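Local coordinates for protein transcriptional regulator (Methanobacterium thermoautotrophicum, PDB 3BPV) that probably binds DNA through a winged-helix fold and acts as a dimeric transcriptional repressor of the MarR family, at residues R12-F17 / L27-V32; R62-L67 / G71-E76; L35-R40 / A50-V55. All blocks are in the same frame, centred on the assembly; numbering follows the deposited sequence.

How the contacts relate
From the N terminus the contacts follow in the order 1, 3, 2. They are in series along the chain, so none nests in or crosses another. Contact 1 closes the loop after helix 3-21 and fixes the start of helix 29-40. Contact 3 joins the later part of that helix to helix 46-53 and closes the loop between them. Contact 2 closes the tight turn between helix 57-69 and strand 73-78. Leu35 packs on Phe72 and Ile73, and Gln31 packs on Arg66 and Leu67, so helix 29-40 lies against both segments of contact 2. Contacts 1 and 3 also reach the second subunit. Contact 1 ties helix 3-21 to the winged-helix part; contacts 3 and 2 hold that part together.

Contact 1: R12-F17 / L27-V32; sequences RSHRVF and LTDAQV
His14 overlaps the carboxylate of Asp29 at the edge of its imidazole ring. ND1 donates to Asp29 OD2 in an unusually short hydrogen bond of 2.5 Å. The bond is bent, at 141° about the hydrogen, and the ring and carboxylate planes lie 69° apart. His14 CG is anti to the backbone N (chi1 177°), which swings the ring across to Asp29. The next residue adds an apolar touch, Arg15 CG to Asp29 CB at 4.1 Å. A water ties the backbones together, donating to Arg15 O at 2.7 Å and accepting from Asp29 N at 2.8 Å. Thus the first residue of helix 29-40 is held by both side chain and main chain. Thr28 OG1 caps the helix with a weak bond from Gln31 N. His14 NE2 bonds to Glu104 of helix 97-111, and Trp107 meets the ring edge-to-face. Were His14 an alanine, both Asp29 OD2 and Glu104 would probably lose their imidazole partner, and a gap would open between the helices. Asp29 OD1 forms a salt bridge with Lys4 of the second subunit. Helix 3-21 is therefore joined to the start of helix 29-40 beside helix 97-111, at the dimer interface.

Contact 2: R62-L67 / G71-E76; sequences RTLRRL and GFIERE
Leu67 and Ile73 make the closest side-chain approach, with Leu67 CB 3.7 Å from Ile73 CG1. Ile73 CD1 reaches on to Leu64, 3.8 Å from its CD2, and the two side chains cross at about a right angle. The same methyl lies 3.7 Å from Leu64 O. Ile73 CG1 stands between the backbone N and the carbonyl carbon (chi1 67°). This sends the longer branch to the helix and leaves CG2 to pack on Leu35 and Ile38. Phe72 meets Leu67 at its ring edge, CD2 to Leu67 CD2 at 4.0 Å.

The main chains are also joined: Phe72 N donates to Leu67 O at 2.9 Å. The bond belongs to a Schellman motif, and Gly71, with phi 79°, adopts the left-handed conformation that ends helix 57-69. The turn leads through Phe72 into strand 73-78.

Further out, Gly71 O bonds to Thr90 OG1, and the backbone of Phe72 pairs with that of Thr90. These bonds anchor the start of the strand. Leu27 and Ile96 pack on Phe72, while Leu49 and Leu87 pack on Leu64. The strand pairs with strand 84-89 to form the wing. Helix 57-69 takes the place of the recognition helix in MarR proteins, which probably enters the DNA groove.

Leucine, isoleucine and phenylalanine carbons fill the inner face, and the carbonyl of Leu67, a buried residue, accepts from the Phe72 amide. The join between the probable recognition helix and the wing thus rests on apolar packing and a helix-ending turn, not on charge.

Contact 3: L35-R40 / A50-V55; sequences LLRIHR and ATFFHV
Arg37 lies over the Phe52 ring in the winged-helix domain, where helix 29-40 packs against helix 46-53, the first helix of the helix-turn-helix. Along 35-40, Leu35 turns to the core and packs on Phe72, Ile97 and Ile100. Arg37 then faces helix 46-53 and carries the contact. Its CB sits 4.0 Å from Phe53 CZ. CG is anti to the backbone N, and a bend at chi2 (72°) lays the chain across Phe52. CD makes a CH-pi contact, 3.7 Å from the centroid of the Phe52 ring. The guanidinium follows as a cation-pi partner, its CZ 4.0 Å from the same centroid and only 13° off the ring normal. The group stands upright on the ring, the two planes 89° apart, and meets it by an edge. Its NH1 forms a salt bridge with Glu41, so the charge has an acidic partner as well as the ring. Ile38 comes next and packs on Leu49, Leu87 and Val89. Within 50-55, Phe52 CD2 lies over the centre of the Phe53 ring, and both rings also pack on Arg12 of the second subunit. Arg37 NE makes the nearest approach, 3.2 Å from Phe52 CZ, and sits above the middle of the ring.

Contact 1: R12-F17 / L27-V32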
loop_
_atom_site.group_PDB
_atom_site.type_symbol
_atom_site.label_atom_id
_atom_site.label_comp_id
_atom_site.label_asym_id
_atom_site.label_seq_id
_atom_site.Cartn_x
_atom_site.Cartn_y
_atom_site.Cartn_z
ATOM N N ARG A 12 0.569 4.725 5.744
ATOM C CA ARG A 12 0.429 3.906 6.942
ATOM C C ARG A 12 -0.460 4.621 7.956
ATOM O O ARG A 12 -1.201 3.979 8.712
ATOM C CB ARG A 12 1.796 3.592 7.556
ATOM C CG ARG A 12 2.518 2.443 6.873
ATOM C CD ARG A 12 3.616 1.879 7.757
ATOM N NE ARG A 12 4.774 2.757 7.853
ATOM C CZ ARG A 12 5.703 2.877 6.910
ATOM N NH1 ARG A 12 5.612 2.172 5.793
ATOM N NH2 ARG A 12 6.729 3.698 7.089
ATOM N N SER A 13 -0.400 5.949 7.975
ATOM C CA SER A 13 -1.227 6.701 8.907
ATOM C C SER A 13 -2.673 6.554 8.464
ATOM O O SER A 13 -3.581 6.470 9.292
ATOM C CB SER A 13 -0.823 8.179 8.931
ATOM O OG SER A 13 -1.257 8.876 7.778
ATOM N N HIS A 14 -2.883 6.496 7.153
ATOM C CA HIS A 14 -4.224 6.340 6.606
ATOM C C HIS A 14 -4.773 4.979 7.007
ATOM O O HIS A 14 -5.933 4.856 7.399
ATOM C CB HIS A 14 -4.181 6.483 5.078
ATOM C CG HIS A 14 -5.501 6.264 4.408
ATOM N ND1 HIS A 14 -5.956 5.013 4.057
ATOM C CD2 HIS A 14 -6.462 7.136 4.022
ATOM C CE1 HIS A 14 -7.141 5.123 3.482
ATOM N NE2 HIS A 14 -7.471 6.401 3.450
ATOM N N ARG A 15 -3.928 3.959 6.929
ATOM C CA ARG A 15 -4.323 2.610 7.295
ATOM C C ARG A 15 -4.752 2.537 8.759
ATOM O O ARG A 15 -5.777 1.931 9.087
ATOM C CB ARG A 15 -3.163 1.651 7.028
ATOM C CG ARG A 15 -3.468 0.190 7.296
ATOM C CD ARG A 15 -2.683 -0.689 6.332
ATOM N NE ARG A 15 -1.287 -0.282 6.259
ATOM C CZ ARG A 15 -0.425 -0.716 5.346
ATOM N NH1 ARG A 15 -0.815 -1.578 4.416
ATOM N NH2 ARG A 15 0.831 -0.287 5.362
ATOM N N VAL A 16 -3.965 3.151 9.635
ATOM C CA VAL A 16 -4.286 3.146 11.059
ATOM C C VAL A 16 -5.563 3.948 11.318
ATOM O O VAL A 16 -6.417 3.534 12.103
ATOM C CB VAL A 16 -3.125 3.737 11.896
ATOM C CG1 VAL A 16 -3.554 3.900 13.350
ATOM C CG2 VAL A 16 -1.912 2.821 11.820
ATOM N N PHE A 17 -5.701 5.090 10.656
ATOM C CA PHE A 17 -6.882 5.934 10.841
ATOM C C PHE A 17 -8.160 5.216 10.385
ATOM O O PHE A 17 -9.180 5.237 11.083
ATOM C CB PHE A 17 -6.716 7.236 10.051
ATOM C CG PHE A 17 -7.661 8.326 10.464
ATOM C CD1 PHE A 17 -7.448 9.040 11.635
ATOM C CD2 PHE A 17 -8.760 8.643 9.676
ATOM C CE1 PHE A 17 -8.317 10.059 12.021
ATOM C CE2 PHE A 17 -9.638 9.660 10.050
ATOM C CZ PHE A 17 -9.414 10.370 11.227
ATOM N N LEU A 27 -13.864 -2.767 8.961
ATOM C CA LEU A 27 -13.227 -2.341 7.726
ATOM C C LEU A 27 -11.763 -1.989 7.915
ATOM O O LEU A 27 -11.342 -1.531 8.978
ATOM C CB LEU A 27 -13.971 -1.135 7.129
ATOM C CG LEU A 27 -15.316 -1.409 6.450
ATOM C CD1 LEU A 27 -16.006 -0.086 6.154
ATOM C CD2 LEU A 27 -15.095 -2.202 5.166
ATOM N N THR A 28 -10.998 -2.225 6.859
ATOM C CA THR A 28 -9.581 -1.931 6.816
ATOM C C THR A 28 -9.338 -1.186 5.519
ATOM O O THR A 28 -10.189 -1.181 4.622
ATOM C CB THR A 28 -8.742 -3.202 6.772
ATOM O OG1 THR A 28 -9.175 -4.004 5.664
ATOM C CG2 THR A 28 -8.876 -3.983 8.069
ATOM N N ASP A 29 -8.170 -0.576 5.411
ATOM C CA ASP A 29 -7.791 0.171 4.225
ATOM C C ASP A 29 -7.953 -0.680 2.964
ATOM O O ASP A 29 -8.518 -0.228 1.970
ATOM C CB ASP A 29 -6.336 0.620 4.374
ATOM C CG ASP A 29 -5.895 1.558 3.287
ATOM O OD1 ASP A 29 -6.066 1.225 2.097
ATOM O OD2 ASP A 29 -5.361 2.630 3.632
ATOM N N ALA A 30 -7.457 -1.908 3.000
ATOM C CA ALA A 30 -7.545 -2.793 1.843
ATOM C C ALA A 30 -8.992 -3.045 1.424
ATOM O O ALA A 30 -9.308 -3.066 0.230
ATOM C CB ALA A 30 -6.843 -4.113 2.142
ATOM N N GLN A 31 -9.880 -3.249 2.391
ATOM C CA GLN A 31 -11.288 -3.483 2.068
ATOM C C GLN A 31 -11.937 -2.230 1.497
ATOM O O GLN A 31 -12.728 -2.312 0.558
ATOM C CB GLN A 31 -12.070 -3.919 3.304
ATOM C CG GLN A 31 -11.730 -5.286 3.841
ATOM C CD GLN A 31 -12.542 -5.595 5.072
ATOM O OE1 GLN A 31 -13.735 -5.863 4.985
ATOM N NE2 GLN A 31 -11.904 -5.532 6.233
ATOM N N VAL A 32 -11.624 -1.073 2.066
ATOM C CA VAL A 32 -12.189 0.169 1.566
ATOM C C VAL A 32 -11.771 0.389 0.114
ATOM O O VAL A 32 -12.587 0.780 -0.719
ATOM C CB VAL A 32 -11.737 1.375 2.421
ATOM C CG1 VAL A 32 -12.071 2.686 1.712
ATOM C CG2 VAL A 32 -12.428 1.331 3.770
HETATM O O HOH W 1 -6.933 -0.235 7.875
#

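Contact 2: R62-L67 / G71-E76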
loop_
_atom_site.group_PDB
_atom_site.type_symbol
_atom_site.label_atom_id
_atom_site.label_comp_id
_atom_site.label_asym_id
_atom_site.label_seq_id
_atom_site.Cartn_x
_atom_site.Cartn_y
_atom_site.Cartn_z
ATOM N N ARG A 62 -8.794 -12.855 0.297
ATOM C CA ARG A 62 -9.137 -12.703 1.707
ATOM C C ARG A 62 -9.822 -11.364 1.957
ATOM O O ARG A 62 -10.753 -11.284 2.749
ATOM C CB ARG A 62 -7.887 -12.826 2.579
ATOM C CG ARG A 62 -7.228 -14.198 2.504
ATOM C CD ARG A 62 -6.230 -14.408 3.635
ATOM N NE ARG A 62 -6.915 -14.546 4.919
ATOM C CZ ARG A 62 -7.377 -15.693 5.405
ATOM N NH1 ARG A 62 -7.226 -16.825 4.730
ATOM N NH2 ARG A 62 -8.011 -15.704 6.569
ATOM N N THR A 63 -9.363 -10.315 1.288
ATOM C CA THR A 63 -9.967 -8.999 1.451
ATOM C C THR A 63 -11.424 -8.999 0.980
ATOM O O THR A 63 -12.319 -8.473 1.653
ATOM C CB THR A 63 -9.170 -7.948 0.655
ATOM O OG1 THR A 63 -7.822 -7.920 1.139
ATOM C CG2 THR A 63 -9.784 -6.570 0.796
ATOM N N LEU A 64 -11.665 -9.597 -0.181
ATOM C CA LEU A 64 -13.011 -9.662 -0.724
ATOM C C LEU A 64 -13.912 -10.562 0.122
ATOM O O LEU A 64 -15.096 -10.278 0.286
ATOM C CB LEU A 64 -12.962 -10.153 -2.172
ATOM C CG LEU A 64 -12.277 -9.191 -3.143
ATOM C CD1 LEU A 64 -12.138 -9.871 -4.496
ATOM C CD2 LEU A 64 -13.083 -7.901 -3.266
ATOM N N ARG A 65 -13.355 -11.637 0.674
ATOM C CA ARG A 65 -14.150 -12.530 1.507
ATOM C C ARG A 65 -14.662 -11.766 2.728
ATOM O O ARG A 65 -15.814 -11.921 3.131
ATOM C CB ARG A 65 -13.313 -13.738 1.941
ATOM C CG ARG A 65 -14.115 -14.829 2.635
ATOM C CD ARG A 65 -13.259 -16.060 2.902
ATOM N NE ARG A 65 -12.724 -16.626 1.666
ATOM C CZ ARG A 65 -12.015 -17.748 1.602
ATOM N NH1 ARG A 65 -11.750 -18.434 2.707
ATOM N NH2 ARG A 65 -11.571 -18.188 0.433
ATOM N N ARG A 66 -13.809 -10.931 3.312
ATOM C CA ARG A 66 -14.211 -10.143 4.472
ATOM C C ARG A 66 -15.327 -9.165 4.105
ATOM O O ARG A 66 -16.271 -8.974 4.875
ATOM C CB ARG A 66 -13.004 -9.390 5.040
ATOM C CG ARG A 66 -11.940 -10.317 5.614
ATOM C CD ARG A 66 -10.734 -9.558 6.120
ATOM N NE ARG A 66 -11.050 -8.702 7.259
ATOM C CZ ARG A 66 -10.151 -7.968 7.910
ATOM N NH1 ARG A 66 -8.880 -7.989 7.534
ATOM N NH2 ARG A 66 -10.522 -7.221 8.938
ATOM N N LEU A 67 -15.232 -8.545 2.932
ATOM C CA LEU A 67 -16.267 -7.604 2.513
ATOM C C LEU A 67 -17.579 -8.336 2.297
ATOM O O LEU A 67 -18.647 -7.820 2.624
ATOM C CB LEU A 67 -15.871 -6.890 1.217
ATOM C CG LEU A 67 -14.877 -5.736 1.343
ATOM C CD1 LEU A 67 -14.424 -5.312 -0.042
ATOM C CD2 LEU A 67 -15.528 -4.574 2.095
ATOM N N GLY A 71 -21.296 -8.337 4.328
ATOM C CA GLY A 71 -22.457 -7.982 3.530
ATOM C C GLY A 71 -22.344 -6.695 2.731
ATOM O O GLY A 71 -23.360 -6.101 2.362
ATOM N N PHE A 72 -21.122 -6.255 2.447
ATOM C CA PHE A 72 -20.930 -5.021 1.690
ATOM C C PHE A 72 -20.819 -5.242 0.191
ATOM O O PHE A 72 -21.006 -4.316 -0.591
ATOM C CB PHE A 72 -19.698 -4.265 2.191
ATOM C CG PHE A 72 -19.787 -3.850 3.630
ATOM C CD1 PHE A 72 -20.946 -3.260 4.126
ATOM C CD2 PHE A 72 -18.711 -4.041 4.488
ATOM C CE1 PHE A 72 -21.032 -2.870 5.461
ATOM C CE2 PHE A 72 -18.785 -3.652 5.822
ATOM C CZ PHE A 72 -19.947 -3.067 6.309
ATOM N N ILE A 73 -20.489 -6.461 -0.213
ATOM C CA ILE A 73 -20.408 -6.765 -1.636
ATOM C C ILE A 73 -20.986 -8.143 -1.879
ATOM O O ILE A 73 -21.120 -8.946 -0.956
ATOM C CB ILE A 73 -18.953 -6.760 -2.193
ATOM C CG1 ILE A 73 -18.141 -7.910 -1.582
ATOM C CG2 ILE A 73 -18.304 -5.413 -1.943
ATOM C CD1 ILE A 73 -16.766 -8.109 -2.218
ATOM N N GLU A 74 -21.328 -8.405 -3.133
ATOM C CA GLU A 74 -21.870 -9.690 -3.526
ATOM C C GLU A 74 -20.991 -10.220 -4.646
ATOM O O GLU A 74 -20.461 -9.451 -5.450
ATOM C CB GLU A 74 -23.316 -9.540 -4.007
ATOM C CG GLU A 74 -23.486 -8.614 -5.199
ATOM C CD GLU A 74 -24.910 -8.590 -5.713
ATOM O OE1 GLU A 74 -25.411 -9.659 -6.121
ATOM O OE2 GLU A 74 -25.529 -7.506 -5.707
ATOM N N ARG A 75 -20.841 -11.538 -4.691
ATOM C CA ARG A 75 -20.020 -12.191 -5.697
ATOM C C ARG A 75 -20.829 -13.288 -6.381
ATOM O O ARG A 75 -21.425 -14.134 -5.716
ATOM C CB ARG A 75 -18.783 -12.791 -5.029
ATOM C CG ARG A 75 -17.879 -13.582 -5.945
ATOM C CD ARG A 75 -16.911 -14.408 -5.122
ATOM N NE ARG A 75 -15.979 -15.164 -5.951
ATOM C CZ ARG A 75 -15.189 -16.127 -5.492
ATOM N NH1 ARG A 75 -15.219 -16.455 -4.208
ATOM N NH2 ARG A 75 -14.366 -16.759 -6.316
ATOM N N GLU A 76 -20.856 -13.266 -7.708
ATOM C CA GLU A 76 -21.596 -14.270 -8.469
ATOM C C GLU A 76 -20.740 -14.827 -9.601
ATOM O O GLU A 76 -19.842 -14.153 -10.093
ATOM C CB GLU A 76 -22.882 -13.664 -9.044
ATOM C CG GLU A 76 -23.870 -13.180 -7.991
ATOM C CD GLU A 76 -25.207 -12.780 -8.586
ATOM O OE1 GLU A 76 -25.880 -13.652 -9.176
ATOM O OE2 GLU A 76 -25.586 -11.596 -8.466
#

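Contact 3: L35-R40 / A50-V55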
loop_
_atom_site.group_PDB
_atom_site.type_symbol
_atom_site.label_atom_id
_atom_site.label_comp_id
_atom_site.label_asym_id
_atom_site.label_seq_id
_atom_site.Cartn_x
_atom_site.Cartn_y
_atom_site.Cartn_z
ATOM N N LEU A 35 -13.810 -1.891 -2.038
ATOM C CA LEU A 35 -15.196 -1.454 -2.052
ATOM C C LEU A 35 -15.388 -0.251 -2.972
ATOM O O LEU A 35 -16.310 -0.231 -3.789
ATOM C CB LEU A 35 -15.649 -1.103 -0.634
ATOM C CG LEU A 35 -17.141 -0.816 -0.462
ATOM C CD1 LEU A 35 -17.947 -2.047 -0.820
ATOM C CD2 LEU A 35 -17.414 -0.422 0.980
ATOM N N LEU A 36 -14.520 0.749 -2.859
ATOM C CA LEU A 36 -14.655 1.935 -3.699
ATOM C C LEU A 36 -14.429 1.611 -5.165
ATOM O O LEU A 36 -15.087 2.182 -6.039
ATOM C CB LEU A 36 -13.692 3.037 -3.249
ATOM C CG LEU A 36 -13.965 3.610 -1.852
ATOM C CD1 LEU A 36 -12.930 4.674 -1.521
ATOM C CD2 LEU A 36 -15.378 4.196 -1.807
ATOM N N ARG A 37 -13.508 0.696 -5.445
ATOM C CA ARG A 37 -13.238 0.323 -6.830
ATOM C C ARG A 37 -14.423 -0.413 -7.451
ATOM O O ARG A 37 -14.747 -0.193 -8.618
ATOM C CB ARG A 37 -11.985 -0.549 -6.911
ATOM C CG ARG A 37 -11.520 -0.830 -8.328
ATOM C CD ARG A 37 -10.901 0.398 -8.973
ATOM N NE ARG A 37 -10.514 0.134 -10.356
ATOM C CZ ARG A 37 -11.379 -0.057 -11.346
ATOM N NH1 ARG A 37 -12.682 -0.009 -11.110
ATOM N NH2 ARG A 37 -10.941 -0.297 -12.573
ATOM N N ILE A 38 -15.067 -1.287 -6.685
ATOM C CA ILE A 38 -16.217 -2.026 -7.194
ATOM C C ILE A 38 -17.388 -1.065 -7.350
ATOM O O ILE A 38 -18.183 -1.177 -8.291
ATOM C CB ILE A 38 -16.615 -3.162 -6.232
ATOM C CG1 ILE A 38 -15.455 -4.151 -6.098
ATOM C CG2 ILE A 38 -17.855 -3.883 -6.756
ATOM C CD1 ILE A 38 -15.616 -5.120 -4.954
ATOM N N HIS A 39 -17.485 -0.124 -6.416
ATOM C CA HIS A 39 -18.533 0.888 -6.408
ATOM C C HIS A 39 -18.525 1.704 -7.698
ATOM O O HIS A 39 -19.583 2.005 -8.265
ATOM C CB HIS A 39 -18.333 1.810 -5.194
ATOM C CG HIS A 39 -19.184 3.044 -5.210
ATOM N ND1 HIS A 39 -20.562 3.002 -5.203
ATOM C CD2 HIS A 39 -18.847 4.356 -5.205
ATOM C CE1 HIS A 39 -21.036 4.236 -5.191
ATOM N NE2 HIS A 39 -20.018 5.076 -5.191
ATOM N N ARG A 40 -17.335 2.058 -8.170
ATOM C CA ARG A 40 -17.231 2.852 -9.384
ATOM C C ARG A 40 -17.289 2.004 -10.649
ATOM O O ARG A 40 -17.417 2.542 -11.752
ATOM C CB ARG A 40 -15.944 3.686 -9.366
ATOM C CG ARG A 40 -14.657 2.885 -9.413
ATOM C CD ARG A 40 -13.456 3.816 -9.485
ATOM N NE ARG A 40 -13.551 4.724 -10.626
ATOM C CZ ARG A 40 -13.552 4.333 -11.896
ATOM N NH1 ARG A 40 -13.460 3.044 -12.196
ATOM N NH2 ARG A 40 -13.654 5.232 -12.866
ATOM N N ALA A 50 -8.229 -7.777 -9.230
ATOM C CA ALA A 50 -6.905 -8.243 -8.819
ATOM C C ALA A 50 -5.837 -7.653 -9.726
ATOM O O ALA A 50 -4.798 -7.187 -9.263
ATOM C CB ALA A 50 -6.841 -9.753 -8.878
ATOM N N THR A 51 -6.084 -7.674 -11.028
ATOM C CA THR A 51 -5.127 -7.135 -11.980
ATOM C C THR A 51 -4.958 -5.637 -11.770
ATOM O O THR A 51 -3.845 -5.118 -11.816
ATOM C CB THR A 51 -5.580 -7.399 -13.428
ATOM O OG1 THR A 51 -5.670 -8.812 -13.642
ATOM C CG2 THR A 51 -4.588 -6.804 -14.422
ATOM N N PHE A 52 -6.063 -4.945 -11.517
ATOM C CA PHE A 52 -6.028 -3.505 -11.302
ATOM C C PHE A 52 -5.107 -3.111 -10.150
ATOM O O PHE A 52 -4.328 -2.159 -10.270
ATOM C CB PHE A 52 -7.436 -2.983 -11.025
ATOM C CG PHE A 52 -7.473 -1.547 -10.598
ATOM C CD1 PHE A 52 -7.401 -0.524 -11.536
ATOM C CD2 PHE A 52 -7.566 -1.215 -9.250
ATOM C CE1 PHE A 52 -7.424 0.809 -11.137
ATOM C CE2 PHE A 52 -7.589 0.112 -8.839
ATOM C CZ PHE A 52 -7.519 1.128 -9.781
ATOM N N PHE A 53 -5.198 -3.834 -9.036
ATOM C CA PHE A 53 -4.370 -3.533 -7.866
ATOM C C PHE A 53 -2.966 -4.117 -7.945
ATOM O O PHE A 53 -2.072 -3.694 -7.206
ATOM C CB PHE A 53 -5.054 -4.029 -6.591
ATOM C CG PHE A 53 -6.229 -3.199 -6.170
ATOM C CD1 PHE A 53 -6.069 -1.864 -5.819
ATOM C CD2 PHE A 53 -7.501 -3.758 -6.117
ATOM C CE1 PHE A 53 -7.161 -1.102 -5.423
ATOM C CE2 PHE A 53 -8.592 -3.003 -5.722
ATOM C CZ PHE A 53 -8.425 -1.677 -5.376
ATOM N N HIS A 54 -2.769 -5.084 -8.831
ATOM C CA HIS A 54 -1.464 -5.709 -8.998
ATOM C C HIS A 54 -0.921 -6.329 -7.713
ATOM O O HIS A 54 0.286 -6.322 -7.475
ATOM C CB HIS A 54 -0.467 -4.687 -9.548
ATOM C CG HIS A 54 -0.856 -4.130 -10.882
ATOM N ND1 HIS A 54 -0.707 -4.837 -12.056
ATOM C CD2 HIS A 54 -1.433 -2.954 -11.224
ATOM C CE1 HIS A 54 -1.176 -4.122 -13.062
ATOM N NE2 HIS A 54 -1.623 -2.975 -12.584
ATOM N N VAL A 55 -1.809 -6.851 -6.875
ATOM C CA VAL A 55 -1.383 -7.506 -5.643
ATOM C C VAL A 55 -1.606 -9.008 -5.792
ATOM O O VAL A 55 -2.281 -9.454 -6.718
ATOM C CB VAL A 55 -2.169 -7.000 -4.418
ATOM C CG1 VAL A 55 -1.817 -5.548 -4.134
ATOM C CG2 VAL A 55 -3.654 -7.154 -4.661
#